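Local coordinates for protein nucleoside-diphosphate-sugar pyrophosphorylase (Vibrio cholerae, PDB 4EVW) that probably catalyses transfer of a nucleotidyl group from a nucleoside triphosphate to a sugar phosphate, releasing pyrophosphate and yielding an activated nucleoside-diphosphate sugar, at residues A[144-149]-A[165-170]; A[134-139]-A[219-224]. The protein carries 1 engineered substitution. All coordinates share one frame; numbering follows the deposited sequence.

Contact 1. Residues A[144-149]-A[165-170]; sequences WSFAKP and PISDLC
The ring of F146 lies against the backbone of P165, with CA of the proline almost over the ring centre at 3.6 Å from the centroid, a CH-pi contact only 13° off the ring normal. A chi1 of -60° sets CG of the phenylalanine anti to its carbonyl carbon, and the ring beyond it meets P165, S167 and C170. The CD2 side of the ring meets the carbonyl oxygen S167 O, and CE2 approaches C170 SG obliquely at 3.5 Å. That sulfur also lies obliquely by the indole of W144, 4.1 Å from the centroid of its five-membered ring, while C170 CB packs on W144 CB; the sulfur thus touches both aromatic residues, from directions roughly at right angles. Farther along 146-149, I166 CD1 rests on K148 CB, and separately L169 CD1 touches P149 CD.

Two hydrogen bonds join the segments. A147 N donates to L169 O over 3.0 Å, nearly straight, beside the single bridge between F146 and C170. S167 OG donates to A147 O at 2.6 Å, from above the carbonyl plane, and accepts from L169 N at 3.0 Å, which makes an ST turn. Its chi1 of 81° holds OG between the serine's own N and carbonyl carbon, within range of both partners.

Further out, strand 157-161 pairs with 146-149 through F146 and K148 and forms a beta hairpin with it. W144 NE1 bonds to G140 O, and S145 OG to Y175 OH. Apolar, CH-pi and sulfur-aromatic contacts thus accompany a few backbone bonds, while one serine hydroxyl both shapes the turn and ties it to the carbonyl of A147.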
loop_
_atom_site.group_PDB
_atom_site.type_symbol
_atom_site.label_atom_id
_atom_site.label_comp_id
_atom_site.label_asym_id
_atom_site.label_seq_id
_atom_site.Cartn_x
_atom_site.Cartn_y
_atom_site.Cartn_z
ATOM N N TRP A 144 8.538 -10.084 -5.883
ATOM C CA TRP A 144 7.866 -9.515 -4.725
ATOM C C TRP A 144 8.866 -8.643 -3.994
ATOM O O TRP A 144 10.043 -8.605 -4.345
ATOM C CB TRP A 144 7.433 -10.610 -3.743
ATOM C CG TRP A 144 6.643 -11.733 -4.318
ATOM C CD1 TRP A 144 7.121 -12.932 -4.771
ATOM C CD2 TRP A 144 5.225 -11.777 -4.482
ATOM N NE1 TRP A 144 6.082 -13.721 -5.201
ATOM C CE2 TRP A 144 4.907 -13.036 -5.037
ATOM C CE3 TRP A 144 4.188 -10.872 -4.213
ATOM C CZ2 TRP A 144 3.593 -13.414 -5.328
ATOM C CZ3 TRP A 144 2.883 -11.247 -4.501
ATOM C CH2 TRP A 144 2.596 -12.509 -5.054
ATOM N N SER A 145 8.389 -7.926 -2.986
ATOM C CA SER A 145 9.282 -7.153 -2.142
ATOM C C SER A 145 9.418 -8.122 -0.976
ATOM O O SER A 145 8.439 -8.742 -0.562
ATOM C CB SER A 145 8.664 -5.823 -1.692
ATOM O OG SER A 145 7.257 -5.820 -1.823
ATOM N N PHE A 146 10.635 -8.272 -0.477
ATOM C CA PHE A 146 10.916 -9.216 0.595
ATOM C C PHE A 146 11.329 -8.569 1.903
ATOM O O PHE A 146 11.902 -7.484 1.912
ATOM C CB PHE A 146 12.045 -10.153 0.163
ATOM C CG PHE A 146 11.733 -10.956 -1.060
ATOM C CD1 PHE A 146 11.929 -10.432 -2.336
ATOM C CD2 PHE A 146 11.228 -12.242 -0.934
ATOM C CE1 PHE A 146 11.623 -11.190 -3.471
ATOM C CE2 PHE A 146 10.920 -13.004 -2.056
ATOM C CZ PHE A 146 11.117 -12.478 -3.327
ATOM N N ALA A 147 11.039 -9.246 3.009
ATOM C CA ALA A 147 11.445 -8.770 4.326
ATOM C C ALA A 147 12.307 -9.896 4.897
ATOM O O ALA A 147 11.906 -11.063 4.878
ATOM C CB ALA A 147 10.232 -8.520 5.215
ATOM N N LYS A 148 13.495 -9.547 5.379
ATOM C CA LYS A 148 14.415 -10.534 5.935
ATOM C C LYS A 148 14.319 -10.576 7.458
ATOM O O LYS A 148 14.474 -9.558 8.131
ATOM C CB LYS A 148 15.849 -10.208 5.507
ATOM C CG LYS A 148 16.896 -11.218 5.963
ATOM C CD LYS A 148 18.285 -10.808 5.485
ATOM C CE LYS A 148 19.363 -11.782 5.946
ATOM N NZ LYS A 148 20.734 -11.255 5.677
ATOM N N PRO A 149 14.054 -11.762 8.022
ATOM C CA PRO A 149 13.937 -11.926 9.475
ATOM C C PRO A 149 15.291 -11.973 10.182
ATOM O O PRO A 149 16.309 -12.299 9.568
ATOM C CB PRO A 149 13.167 -13.237 9.605
ATOM C CG PRO A 149 13.706 -14.036 8.458
ATOM C CD PRO A 149 13.761 -13.025 7.319
ATOM N N PRO A 165 15.512 -11.449 -3.696
ATOM C CA PRO A 165 14.920 -12.456 -2.803
ATOM C C PRO A 165 15.790 -12.764 -1.603
ATOM O O PRO A 165 16.328 -13.864 -1.483
ATOM C CB PRO A 165 14.786 -13.686 -3.692
ATOM C CG PRO A 165 14.684 -13.129 -5.047
ATOM C CD PRO A 165 15.699 -12.017 -5.040
ATOM N N ILE A 166 15.917 -11.800 -0.708
ATOM C CA ILE A 166 16.735 -11.981 0.472
ATOM C C ILE A 166 16.079 -12.894 1.510
ATOM O O ILE A 166 16.654 -13.144 2.564
ATOM C CB ILE A 166 17.034 -10.622 1.104
ATOM C CG1 ILE A 166 15.721 -9.920 1.450
ATOM C CG2 ILE A 166 17.814 -9.756 0.117
ATOM C CD1 ILE A 166 15.908 -8.597 2.140
ATOM N N SER A 167 14.879 -13.387 1.210
ATOM C CA SER A 167 14.157 -14.275 2.127
ATOM C C SER A 167 12.961 -14.847 1.389
ATOM O O SER A 167 12.795 -14.608 0.196
ATOM C CB SER A 167 13.633 -13.492 3.334
ATOM O OG SER A 167 12.427 -12.818 2.999
ATOM N N ASP A 168 12.126 -15.607 2.090
ATOM C CA ASP A 168 10.927 -16.120 1.447
ATOM C C ASP A 168 9.673 -15.533 2.096
ATOM O O ASP A 168 8.587 -16.100 2.001
ATOM C CB ASP A 168 10.892 -17.658 1.425
ATOM C CG ASP A 168 11.014 -18.273 2.789
ATOM O OD1 ASP A 168 11.273 -17.529 3.752
ATOM O OD2 ASP A 168 10.857 -19.509 2.893
ATOM N N LEU A 169 9.836 -14.384 2.752
ATOM C CA LEU A 169 8.713 -13.669 3.358
ATOM C C LEU A 169 8.431 -12.519 2.393
ATOM O O LEU A 169 9.191 -11.551 2.330
ATOM C CB LEU A 169 9.092 -13.114 4.730
ATOM C CG LEU A 169 9.500 -14.153 5.782
ATOM C CD1 LEU A 169 9.903 -13.459 7.064
ATOM C CD2 LEU A 169 8.344 -15.106 6.028
ATOM N N CYS A 170 7.335 -12.629 1.649
ATOM C CA CYS A 170 6.973 -11.625 0.652
ATOM C C CYS A 170 5.880 -10.676 1.107
ATOM O O CYS A 170 4.896 -11.091 1.720
ATOM C CB CYS A 170 6.523 -12.326 -0.626
ATOM S SG CYS A 170 7.625 -13.677 -1.095
#

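Contact 2. Residues A[134-139]-A[219-224]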
loop_
_atom_site.group_PDB
_atom_site.type_symbol
_atom_site.label_atom_id
_atom_site.label_comp_id
_atom_site.label_asym_id
_atom_site.label_seq_id
_atom_site.Cartn_x
_atom_site.Cartn_y
_atom_site.Cartn_z
ATOM N N LEU A 134 5.619 -4.868 8.360
ATOM C CA LEU A 134 5.270 -5.254 7.003
ATOM C C LEU A 134 4.486 -6.540 7.100
ATOM O O LEU A 134 4.917 -7.485 7.758
ATOM C CB LEU A 134 6.526 -5.525 6.163
ATOM C CG LEU A 134 7.488 -4.372 5.881
ATOM C CD1 LEU A 134 8.551 -4.289 6.975
ATOM C CD2 LEU A 134 8.139 -4.604 4.518
ATOM N N GLU A 135 3.330 -6.578 6.457
ATOM C CA GLU A 135 2.529 -7.790 6.456
ATOM C C GLU A 135 3.149 -8.667 5.380
ATOM O O GLU A 135 3.428 -8.197 4.273
ATOM C CB GLU A 135 1.090 -7.459 6.104
ATOM C CG GLU A 135 0.146 -8.633 6.175
ATOM C CD GLU A 135 -1.255 -8.223 5.800
ATOM O OE1 GLU A 135 -1.492 -7.964 4.601
ATOM O OE2 GLU A 135 -2.111 -8.138 6.707
ATOM N N VAL A 136 3.379 -9.935 5.695
ATOM C CA VAL A 136 4.002 -10.834 4.733
ATOM C C VAL A 136 3.312 -12.190 4.633
ATOM O O VAL A 136 2.526 -12.568 5.503
ATOM C CB VAL A 136 5.497 -11.082 5.097
ATOM C CG1 VAL A 136 6.282 -9.775 5.023
ATOM C CG2 VAL A 136 5.608 -11.687 6.504
ATOM N N PHE A 137 3.595 -12.907 3.549
ATOM C CA PHE A 137 3.063 -14.248 3.358
ATOM C C PHE A 137 4.195 -15.092 2.782
ATOM O O PHE A 137 5.196 -14.562 2.293
ATOM C CB PHE A 137 1.842 -14.265 2.417
ATOM C CG PHE A 137 2.172 -14.021 0.975
ATOM C CD1 PHE A 137 2.476 -12.743 0.522
ATOM C CD2 PHE A 137 2.177 -15.072 0.066
ATOM C CE1 PHE A 137 2.776 -12.514 -0.812
ATOM C CE2 PHE A 137 2.477 -14.855 -1.274
ATOM C CZ PHE A 137 2.778 -13.573 -1.714
ATOM N N GLN A 138 4.040 -16.407 2.863
ATOM C CA GLN A 138 5.052 -17.328 2.362
ATOM C C GLN A 138 4.820 -17.417 0.857
ATOM O O GLN A 138 3.970 -18.179 0.400
ATOM C CB GLN A 138 4.854 -18.695 3.020
ATOM C CG GLN A 138 6.114 -19.532 3.121
ATOM C CD GLN A 138 7.006 -19.112 4.274
ATOM O OE1 GLN A 138 6.673 -19.321 5.442
ATOM N NE2 GLN A 138 8.146 -18.510 3.951
ATOM N N GLY A 139 5.578 -16.645 0.083
ATOM C CA GLY A 139 5.355 -16.622 -1.354
ATOM C C GLY A 139 6.318 -17.267 -2.329
ATOM O O GLY A 139 7.501 -17.464 -2.046
ATOM N N ILE A 219 11.352 -2.385 13.650
ATOM C CA ILE A 219 10.503 -2.837 12.552
ATOM C C ILE A 219 10.264 -4.344 12.571
ATOM O O ILE A 219 11.200 -5.135 12.693
ATOM C CB ILE A 219 11.128 -2.441 11.190
ATOM C CG1 ILE A 219 11.393 -0.927 11.158
ATOM C CG2 ILE A 219 10.212 -2.871 10.049
ATOM C CD1 ILE A 219 10.151 -0.055 11.384
ATOM N N HIS A 220 9.002 -4.743 12.444
ATOM C CA HIS A 220 8.653 -6.160 12.463
ATOM C C HIS A 220 7.876 -6.598 11.241
ATOM O O HIS A 220 7.559 -5.801 10.362
ATOM C CB HIS A 220 7.806 -6.470 13.700
ATOM C CG HIS A 220 8.573 -6.424 14.982
ATOM N ND1 HIS A 220 8.810 -7.547 15.745
ATOM C CD2 HIS A 220 9.176 -5.398 15.628
ATOM C CE1 HIS A 220 9.526 -7.217 16.804
ATOM N NE2 HIS A 220 9.762 -5.918 16.756
ATOM N N TYR A 221 7.595 -7.892 11.174
ATOM C CA TYR A 221 6.776 -8.407 10.095
ATOM C C TYR A 221 5.626 -9.109 10.769
ATOM O O TYR A 221 5.680 -9.410 11.967
ATOM C CB TYR A 221 7.539 -9.389 9.184
ATOM C CG TYR A 221 7.925 -10.733 9.792
ATOM C CD1 TYR A 221 6.999 -11.772 9.913
ATOM C CD2 TYR A 221 9.235 -10.972 10.205
ATOM C CE1 TYR A 221 7.378 -13.025 10.422
ATOM C CE2 TYR A 221 9.624 -12.216 10.714
ATOM C CZ TYR A 221 8.692 -13.233 10.820
ATOM O OH TYR A 221 9.083 -14.458 11.312
ATOM N N HIS A 222 4.563 -9.319 10.012
ATOM C CA HIS A 222 3.414 -10.044 10.515
ATOM C C HIS A 222 3.046 -11.018 9.417
ATOM O O HIS A 222 2.652 -10.619 8.320
ATOM C CB HIS A 222 2.225 -9.144 10.806
ATOM C CG HIS A 222 1.037 -9.903 11.308
ATOM N ND1 HIS A 222 -0.151 -9.974 10.616
ATOM C CD2 HIS A 222 0.886 -10.692 12.400
ATOM C CE1 HIS A 222 -0.984 -10.777 11.256
ATOM N NE2 HIS A 222 -0.378 -11.225 12.339
ATOM N N LEU A 223 3.189 -12.300 9.720
ATOM C CA LEU A 223 2.915 -13.357 8.758
ATOM C C LEU A 223 1.451 -13.764 8.673
ATOM O O LEU A 223 0.827 -14.070 9.688
ATOM C CB LEU A 223 3.751 -14.588 9.117
ATOM C CG LEU A 223 3.558 -15.825 8.237
ATOM C CD1 LEU A 223 4.080 -15.541 6.836
ATOM C CD2 LEU A 223 4.297 -17.007 8.851
ATOM N N ILE A 224 0.895 -13.755 7.465
ATOM C CA ILE A 224 -0.487 -14.190 7.290
ATOM C C ILE A 224 -0.468 -15.386 6.351
ATOM O O ILE A 224 0.541 -15.649 5.688
ATOM C CB ILE A 224 -1.415 -13.091 6.698
ATOM C CG1 ILE A 224 -1.007 -12.751 5.263
ATOM C CG2 ILE A 224 -1.391 -11.854 7.588
ATOM C CD1 ILE A 224 -2.016 -11.864 4.547
HETATM O O HOH W 1 -1.428 -7.362 9.134
HETATM O O HOH W 2 1.938 -17.497 4.144
#
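L134, E135 and V136 pair in register with Y221, H222 and L223 as parallel strands of the mixed central sheet, in an alpha/beta fold consistent with the Rossmann-like nucleotidyltransferases. Four backbone hydrogen bonds join them: L134 N to H220 O, H222 N to L134 O, V136 N to H222 O and I224 N to V136 O. The strand axes diverge by 43°, a strong twist for neighbours. CA-H...O contacts supplement the bonds, the shortest running from Y221 CA to L134 O at 3.1 Å.

Side chains also pack across the pair. On the face that carries L134, V136 and Y221, V136 CG2 meets Y221 CD1 at 3.7 Å, the two side chains crossing at about a right angle. L134 CD1 touches I219 CG2, and Y209 of helix 208-214 touches both residues. The extended chain of E135, with CG anti to its backbone N (chi1 -176°), lies across I224, whose CG2 is 3.8 Å from E135 CG.

Several polar interactions meet at the glutamate tip. R118 forms a salt bridge to E135 OE2, which would favour a charged carboxylate, and T172 OG1 bonds to OE1. One water bridges E135 OE2, to which it donates, and H222 ND1 at 3.3 Å. Beyond the last direct bond, a second water accepts from Q138 N at 2.7 Å and donates to I224 O at 2.8 Å.

The centres of contacts 1 and 2 lie about 9 Å apart, on the same side of the chain's centre. Strand 132-138 comes first, followed by the hairpin strands 146-149 and 157-161, then strand 169-172 and, much later, strand 219-223; contact 1 is thus nested inside the loop that contact 2 closes. In the mixed sheet, strand 132-138 has 219-223 as a parallel neighbour and 169-172 as an antiparallel one. The two sites touch through C170 O and F137 N, probably hydrogen-bonded, and through the edge-to-face rings of W144 and F137. The hairpin thus packs beside the sheet, reaching strand 169-172 through contact 1 and strand 219-223 through the backbone bond of I219 with V157.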